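PDB 4XUR: endo-1,4-beta-xylanase C from Paenibacillus barcinonensis, which hydrolyses internal beta-1,4-xylosidic linkages of xylan, the piece described here being its CBM22-2 xylan-binding domain with xylotetraose bound. Local coordinates for residues Phe16-Glu21 with Gly26-Arg31; Val76-Trp81 with Leu142-Glu147. All blocks are in the same frame, centred on the assembly; numbering follows the deposited sequence.

Contact 1 of 2, residues Phe16-Glu21 with Gly26-Arg31. Unlike the reference sequence in segment 16-21: Asp19 (reference Tyr). With CA (calcium ion), chain G; XYP (beta-D-xylopyranose), chain D; XYP (beta-D-xylopyranose), chain B.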
loop_
_atom_site.group_PDB
_atom_site.type_symbol
_atom_site.label_atom_id
_atom_site.label_comp_id
_atom_site.label_asym_id
_atom_site.label_seq_id
_atom_site.Cartn_x
_atom_site.Cartn_y
_atom_site.Cartn_z
ATOM N N PHE A 16 -1.000 0.308 -14.439
ATOM C CA PHE A 16 0.094 -0.011 -13.560
ATOM C C PHE A 16 -0.198 -1.429 -13.068
ATOM O O PHE A 16 -1.340 -1.759 -12.779
ATOM C CB PHE A 16 0.112 0.962 -12.367
ATOM C CG PHE A 16 1.127 0.623 -11.301
ATOM C CD1 PHE A 16 2.413 1.060 -11.461
ATOM C CD2 PHE A 16 0.778 -0.055 -10.160
ATOM C CE1 PHE A 16 3.397 0.794 -10.481
ATOM C CE2 PHE A 16 1.742 -0.324 -9.168
ATOM C CZ PHE A 16 3.027 0.120 -9.352
ATOM N N LYS A 17 0.866 -2.266 -13.024
ATOM C CA LYS A 17 0.738 -3.649 -12.520
ATOM C C LYS A 17 2.037 -4.040 -11.775
ATOM O O LYS A 17 3.126 -3.723 -12.253
ATOM C CB LYS A 17 0.503 -4.637 -13.656
ATOM C CG LYS A 17 -0.913 -4.715 -14.216
ATOM C CD LYS A 17 -1.125 -6.134 -14.818
ATOM C CE LYS A 17 -2.237 -6.174 -15.838
ATOM N NZ LYS A 17 -1.790 -5.635 -17.156
ATOM N N ALA A 18 1.918 -4.663 -10.595
ATOM C CA ALA A 18 3.022 -5.235 -9.919
ATOM C C ALA A 18 2.747 -6.657 -9.372
ATOM O O ALA A 18 1.906 -6.827 -8.511
ATOM C CB ALA A 18 3.508 -4.316 -8.761
ATOM N N ASP A 19 3.465 -7.633 -9.939
ATOM C CA ASP A 19 3.276 -9.019 -9.522
ATOM C C ASP A 19 4.543 -9.572 -8.869
ATOM O O ASP A 19 4.511 -10.656 -8.329
ATOM C CB ASP A 19 2.771 -9.915 -10.667
ATOM C CG ASP A 19 3.797 -10.012 -11.828
ATOM O OD1 ASP A 19 5.009 -9.790 -11.631
ATOM O OD2 ASP A 19 3.384 -10.319 -12.941
ATOM N N PHE A 20 5.631 -8.776 -8.881
ATOM C CA PHE A 20 6.892 -9.104 -8.242
ATOM C C PHE A 20 7.584 -10.391 -8.696
ATOM O O PHE A 20 8.559 -10.802 -8.095
ATOM C CB PHE A 20 6.728 -9.144 -6.693
ATOM C CG PHE A 20 6.146 -7.875 -6.189
ATOM C CD1 PHE A 20 6.966 -6.733 -6.117
ATOM C CD2 PHE A 20 4.862 -7.811 -5.830
ATOM C CE1 PHE A 20 6.431 -5.517 -5.715
ATOM C CE2 PHE A 20 4.280 -6.575 -5.381
ATOM C CZ PHE A 20 5.075 -5.460 -5.329
ATOM N N GLU A 21 7.175 -10.905 -9.833
ATOM C CA GLU A 21 7.653 -12.234 -10.268
ATOM C C GLU A 21 9.044 -12.162 -10.838
ATOM O O GLU A 21 9.763 -13.206 -10.868
ATOM C CB GLU A 21 6.659 -12.847 -11.237
ATOM C CG GLU A 21 5.336 -13.285 -10.605
ATOM C CD GLU A 21 5.486 -14.165 -9.357
ATOM O OE1 GLU A 21 6.114 -15.251 -9.444
ATOM O OE2 GLU A 21 4.967 -13.808 -8.266
ATOM N N GLY A 26 11.681 -2.501 -7.635
ATOM C CA GLY A 26 11.189 -1.360 -8.399
ATOM C C GLY A 26 11.312 -0.072 -7.613
ATOM O O GLY A 26 12.328 0.178 -6.975
ATOM N N ASN A 27 10.274 0.759 -7.673
ATOM C CA ASN A 27 10.198 1.978 -6.899
ATOM C C ASN A 27 9.450 1.856 -5.596
ATOM O O ASN A 27 9.148 2.905 -4.920
ATOM C CB ASN A 27 9.552 3.110 -7.755
ATOM C CG ASN A 27 10.366 3.438 -8.974
ATOM O OD1 ASN A 27 9.843 3.450 -10.068
ATOM N ND2 ASN A 27 11.667 3.665 -8.789
ATOM N N TRP A 28 9.183 0.618 -5.152
ATOM C CA TRP A 28 8.509 0.441 -3.894
ATOM C C TRP A 28 9.469 0.870 -2.742
ATOM O O TRP A 28 10.665 0.581 -2.804
ATOM C CB TRP A 28 8.058 -0.989 -3.726
ATOM C CG TRP A 28 6.865 -1.343 -4.584
ATOM C CD1 TRP A 28 6.903 -1.748 -5.876
ATOM C CD2 TRP A 28 5.475 -1.297 -4.201
ATOM N NE1 TRP A 28 5.622 -1.968 -6.339
ATOM C CE2 TRP A 28 4.714 -1.699 -5.328
ATOM C CE3 TRP A 28 4.802 -0.931 -3.029
ATOM C CZ2 TRP A 28 3.341 -1.761 -5.314
ATOM C CZ3 TRP A 28 3.441 -1.015 -2.994
ATOM C CH2 TRP A 28 2.689 -1.410 -4.135
ATOM N N ARG A 29 8.944 1.546 -1.737
ATOM C CA ARG A 29 9.761 2.091 -0.623
ATOM C C ARG A 29 9.026 1.951 0.725
ATOM O O ARG A 29 7.812 1.850 0.780
ATOM C CB ARG A 29 10.213 3.521 -0.807
ATOM C CG ARG A 29 9.151 4.617 -0.857
ATOM C CD ARG A 29 9.766 6.006 -0.764
ATOM N NE ARG A 29 8.783 7.090 -0.867
ATOM C CZ ARG A 29 8.053 7.586 0.132
ATOM N NH1 ARG A 29 8.103 7.086 1.411
ATOM N NH2 ARG A 29 7.219 8.629 -0.127
ATOM N N ALA A 30 9.828 1.997 1.796
ATOM C CA ALA A 30 9.297 2.129 3.150
ATOM C C ALA A 30 8.833 3.587 3.437
ATOM O O ALA A 30 9.263 4.548 2.749
ATOM C CB ALA A 30 10.402 1.700 4.152
ATOM N N ARG A 31 8.040 3.769 4.500
ATOM C CA ARG A 31 7.569 5.067 4.932
ATOM C C ARG A 31 8.327 5.606 6.166
ATOM O O ARG A 31 8.257 6.797 6.473
ATOM C CB ARG A 31 6.073 4.992 5.214
ATOM C CG ARG A 31 5.291 4.549 3.974
ATOM C CD ARG A 31 3.755 4.708 4.150
ATOM N NE ARG A 31 3.364 6.090 4.111
ATOM C CZ ARG A 31 2.613 6.713 5.035
ATOM N NH1 ARG A 31 2.202 6.070 6.126
ATOM N NH2 ARG A 31 2.299 7.993 4.841
HETATM CA CA CA G . 3.372 -12.434 -7.220
HETATM O O1 XYP D . 10.216 9.030 8.847
HETATM C C1 XYP D . 9.661 10.277 8.366
HETATM C C2 XYP D . 8.998 10.045 6.995
HETATM C C3 XYP D . 7.510 10.395 6.910
HETATM C C4 XYP D . 6.774 9.887 8.148
HETATM C C5 XYP D . 7.596 9.834 9.463
HETATM O O2 XYP D . 9.681 10.732 5.949
HETATM O O3 XYP D . 6.943 9.700 5.743
HETATM O O4 XYP D . 5.611 10.701 8.287
HETATM O O5 XYP D . 8.709 10.737 9.333
HETATM C C1 XYP B . 4.405 9.852 8.709
HETATM C C2 XYP B . 3.639 10.521 9.809
HETATM C C3 XYP B . 2.401 9.765 10.184
HETATM C C4 XYP B . 1.582 9.464 8.913
HETATM C C5 XYP B . 2.454 8.830 7.841
HETATM O O2 XYP B . 4.515 10.651 10.985
HETATM O O3 XYP B . 1.585 10.520 11.072
HETATM O O4 XYP B . 0.553 8.581 9.243
HETATM O O5 XYP B . 3.549 9.678 7.539
HETATM O O HOH W 1 1.796 -12.635 -8.744
#

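Contact 2 of 2, residues Val76-Trp81 with Leu142-Glu147. With XYP (beta-D-xylopyranose), chain C.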
loop_
_atom_site.group_PDB
_atom_site.type_symbol
_atom_site.label_atom_id
_atom_site.label_comp_id
_atom_site.label_asym_id
_atom_site.label_seq_id
_atom_site.Cartn_x
_atom_site.Cartn_y
_atom_site.Cartn_z
ATOM N N VAL A 76 -9.722 6.343 -11.477
ATOM C CA VAL A 76 -9.077 5.109 -11.761
ATOM C C VAL A 76 -9.492 4.061 -10.708
ATOM O O VAL A 76 -10.002 4.407 -9.679
ATOM C CB VAL A 76 -7.546 5.261 -11.901
ATOM C CG1 VAL A 76 -7.196 6.204 -13.020
ATOM C CG2 VAL A 76 -6.890 5.766 -10.612
ATOM N N HIS A 77 -9.295 2.773 -11.027
ATOM C CA HIS A 77 -9.589 1.705 -10.077
ATOM C C HIS A 77 -8.293 1.092 -9.582
ATOM O O HIS A 77 -7.472 0.699 -10.400
ATOM C CB HIS A 77 -10.469 0.627 -10.718
ATOM C CG HIS A 77 -11.079 -0.306 -9.720
ATOM N ND1 HIS A 77 -12.058 0.084 -8.849
ATOM C CD2 HIS A 77 -10.854 -1.626 -9.475
ATOM C CE1 HIS A 77 -12.418 -0.948 -8.088
ATOM N NE2 HIS A 77 -11.702 -1.991 -8.451
ATOM N N ILE A 78 -8.106 1.085 -8.263
ATOM C CA ILE A 78 -6.923 0.464 -7.662
ATOM C C ILE A 78 -7.308 -0.775 -6.895
ATOM O O ILE A 78 -8.262 -0.779 -6.080
ATOM C CB ILE A 78 -6.162 1.407 -6.722
ATOM C CG1 ILE A 78 -5.785 2.667 -7.446
ATOM C CG2 ILE A 78 -4.939 0.698 -6.162
ATOM C CD1 ILE A 78 -4.694 3.508 -6.753
ATOM N N SER A 79 -6.516 -1.791 -7.085
ATOM C CA SER A 79 -6.635 -3.049 -6.284
ATOM C C SER A 79 -5.307 -3.667 -5.944
ATOM O O SER A 79 -4.285 -3.400 -6.558
ATOM C CB SER A 79 -7.451 -4.058 -7.060
ATOM O OG SER A 79 -6.785 -4.431 -8.288
ATOM N N PHE A 80 -5.330 -4.512 -4.888
ATOM C CA PHE A 80 -4.168 -5.330 -4.507
ATOM C C PHE A 80 -4.599 -6.424 -3.564
ATOM O O PHE A 80 -5.643 -6.333 -2.987
ATOM C CB PHE A 80 -3.021 -4.508 -3.897
ATOM C CG PHE A 80 -3.268 -3.926 -2.528
ATOM C CD1 PHE A 80 -3.788 -2.631 -2.382
ATOM C CD2 PHE A 80 -2.856 -4.606 -1.363
ATOM C CE1 PHE A 80 -3.916 -2.045 -1.115
ATOM C CE2 PHE A 80 -3.009 -4.044 -0.110
ATOM C CZ PHE A 80 -3.531 -2.761 0.006
ATOM N N TRP A 81 -3.739 -7.444 -3.431
ATOM C CA TRP A 81 -3.962 -8.576 -2.505
ATOM C C TRP A 81 -3.022 -8.496 -1.388
ATOM O O TRP A 81 -1.847 -8.136 -1.575
ATOM C CB TRP A 81 -3.789 -9.882 -3.244
ATOM C CG TRP A 81 -4.860 -10.103 -4.307
ATOM C CD1 TRP A 81 -4.886 -9.570 -5.548
ATOM C CD2 TRP A 81 -6.000 -10.961 -4.216
ATOM N NE1 TRP A 81 -6.005 -9.954 -6.219
ATOM C CE2 TRP A 81 -6.726 -10.799 -5.420
ATOM C CE3 TRP A 81 -6.537 -11.738 -3.207
ATOM C CZ2 TRP A 81 -7.903 -11.506 -5.673
ATOM C CZ3 TRP A 81 -7.716 -12.431 -3.466
ATOM C CH2 TRP A 81 -8.396 -12.277 -4.662
ATOM N N LEU A 142 1.324 11.339 -5.740
ATOM C CA LEU A 142 0.205 10.561 -5.301
ATOM C C LEU A 142 0.679 9.105 -5.221
ATOM O O LEU A 142 0.874 8.458 -6.253
ATOM C CB LEU A 142 -0.969 10.686 -6.303
ATOM C CG LEU A 142 -2.341 10.048 -5.951
ATOM C CD1 LEU A 142 -3.509 10.806 -6.629
ATOM C CD2 LEU A 142 -2.426 8.600 -6.313
ATOM N N ARG A 143 0.819 8.612 -4.008
ATOM C CA ARG A 143 1.468 7.307 -3.791
ATOM C C ARG A 143 0.505 6.420 -3.088
ATOM O O ARG A 143 -0.106 6.788 -2.061
ATOM C CB ARG A 143 2.733 7.500 -2.952
ATOM C CG ARG A 143 3.704 8.525 -3.469
ATOM C CD ARG A 143 3.816 9.743 -2.579
ATOM N NE ARG A 143 4.578 10.861 -3.212
ATOM C CZ ARG A 143 5.106 11.893 -2.603
ATOM N NH1 ARG A 143 5.031 12.087 -1.294
ATOM N NH2 ARG A 143 5.783 12.771 -3.329
ATOM N N MET A 144 0.350 5.234 -3.628
ATOM C CA MET A 144 -0.492 4.241 -2.972
ATOM C C MET A 144 0.319 3.502 -1.912
ATOM O O MET A 144 1.481 3.258 -2.093
ATOM C CB MET A 144 -1.086 3.282 -3.954
ATOM C CG MET A 144 -0.098 2.355 -4.644
ATOM S SD MET A 144 -1.004 1.202 -5.697
ATOM C CE MET A 144 -1.896 0.283 -4.439
ATOM N N TYR A 145 -0.306 3.118 -0.789
ATOM C CA TYR A 145 0.390 2.329 0.200
ATOM C C TYR A 145 -0.556 1.475 1.010
ATOM O O TYR A 145 -1.783 1.734 0.984
ATOM C CB TYR A 145 1.281 3.199 1.126
ATOM C CG TYR A 145 0.608 4.159 2.059
ATOM C CD1 TYR A 145 0.259 5.418 1.609
ATOM C CD2 TYR A 145 0.428 3.861 3.423
ATOM C CE1 TYR A 145 -0.318 6.337 2.464
ATOM C CE2 TYR A 145 -0.157 4.771 4.298
ATOM C CZ TYR A 145 -0.495 6.017 3.815
ATOM O OH TYR A 145 -1.070 6.974 4.651
ATOM N N ALA A 146 0.006 0.465 1.687
ATOM C CA ALA A 146 -0.794 -0.335 2.618
ATOM C C ALA A 146 -0.317 -0.116 4.019
ATOM O O ALA A 146 0.850 0.103 4.261
ATOM C CB ALA A 146 -0.682 -1.841 2.282
ATOM N N GLU A 147 -1.260 -0.251 4.970
ATOM C CA GLU A 147 -0.958 -0.031 6.384
ATOM C C GLU A 147 -2.036 -0.686 7.242
ATOM O O GLU A 147 -2.989 -1.225 6.753
ATOM C CB GLU A 147 -0.915 1.442 6.693
ATOM C CG GLU A 147 -2.250 2.172 6.497
ATOM C CD GLU A 147 -2.153 3.635 6.803
ATOM O OE1 GLU A 147 -1.237 4.082 7.574
ATOM O OE2 GLU A 147 -3.016 4.375 6.282
HETATM C C1 XYP C . -0.636 8.796 8.516
HETATM C C2 XYP C . -1.446 7.505 8.402
HETATM C C3 XYP C . -2.792 7.732 7.724
HETATM C C4 XYP C . -3.515 8.925 8.391
HETATM C C5 XYP C . -2.593 10.142 8.507
HETATM O O2 XYP C . -0.728 6.570 7.608
HETATM O O3 XYP C . -3.606 6.590 7.822
HETATM O O4 XYP C . -4.650 9.248 7.554
HETATM O O5 XYP C . -1.430 9.803 9.233
#

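Contact 1 of 2, residues Phe16-Glu21 with Gly26-Arg31
Phe20 sets the end of its ring over one face of the Trp28 indole, with CZ riding 3.6 Å above the indole plane and offset toward the rim. The planes of the Phe20 ring and the five-membered ring of Trp28 are inclined at 59°, and Phe20 CZ comes within 3.7 Å of Trp28 NE1. Trp28 is also met at its edge, where Ala18 CB lies 4.0 Å from Trp28 NE1, near the indole plane. Phe16 joins more loosely, with Trp28 CZ2 facing the edge of its ring. With CG beside its backbone N (chi1 -74°), Trp28 turns the indole back from the loop that follows strand 16-18, against Leu36, Leu50 and Val169 of this beta-sandwich carbohydrate-binding module. Flanking Phe20 are two calcium ligands, Asp19 O and Glu21 OE2, each 2.4 Å from the ion; a water, Ser46, Arg48 and Asp167 complete the site. An Asx turn shapes the metal loop, Glu21 N donating to Asp19 OD1 from above the carboxylate plane. At the far end of Gly26-Arg31, Arg31 O accepts a weak 3.3 Å hydrogen bond from O3 of one xylose.

Contact 2 of 2, residues Val76-Trp81 with Leu142-Glu147
Met144 CE sits between two residues of the facing strand, 3.5 Å from Ile78 CG2 and 4.0 Å from Phe80 CD1. The Met144 chain runs straight out to SD and bends at the last torsion (chi3 -66°), turning the methyl toward both neighbours; it and the chains of Ile78 and Phe80 pass one another head to tail. One step along, Phe80 CZ meets Ala146 CB at 3.8 Å, the small methyl leaving room for the phenylalanine ring. Val169 borders both Met144 and Phe80. No hydrogen bond crosses this interface: strands 75-83 and 139-147 belong to opposing sheets of a beta-sandwich of the jelly-roll type known for family 22 modules, and the axes of 76-81 and 142-147 come within 9.8 Å of each other, their N-to-C directions 32° apart. On the sheet's other surface, Tyr145 and Glu147 turn away from the core and reach xylose. Extended beyond CG, Glu147 accepts two bonds with its carboxylate, 2.5 Å from the sugar O2 to OE1 and 2.8 Å from the sugar O3 to OE2. Tyr145 OH donates to that same O2, gripping it a second time. Behind this first shell, Ser96 OG is hydrogen-bonded to Glu147 OE2, which is likely to limit rotation of the carboxylate. Were Glu147 an alanine, O2 and O3 would probably lose these carboxylate acceptors and Ser96 OG a partner.

In the fold
The centres of contacts 1 and 2 lie 11 Å apart; they share a neighbour in the interior and touch directly beside the xylan site. In the interior, Val169 of strand 164-173 touches Trp28 from contact 1 as well as Phe80 and Met144 from contact 2. Toward the sugar, Arg31 makes a cation-pi contact with the Tyr145 ring, its NH1 approaching Tyr145 CE2 at 3.3 Å, so 26-31 and 142-147 line one pocket, completed by Tyr59, Tyr110 and Trp150. Glu98 ties them further, bridging Arg29, Arg31 and Arg143. The calcium ion stands apart from the pocket, about 24 Å from O2 of the xylose held by Glu147.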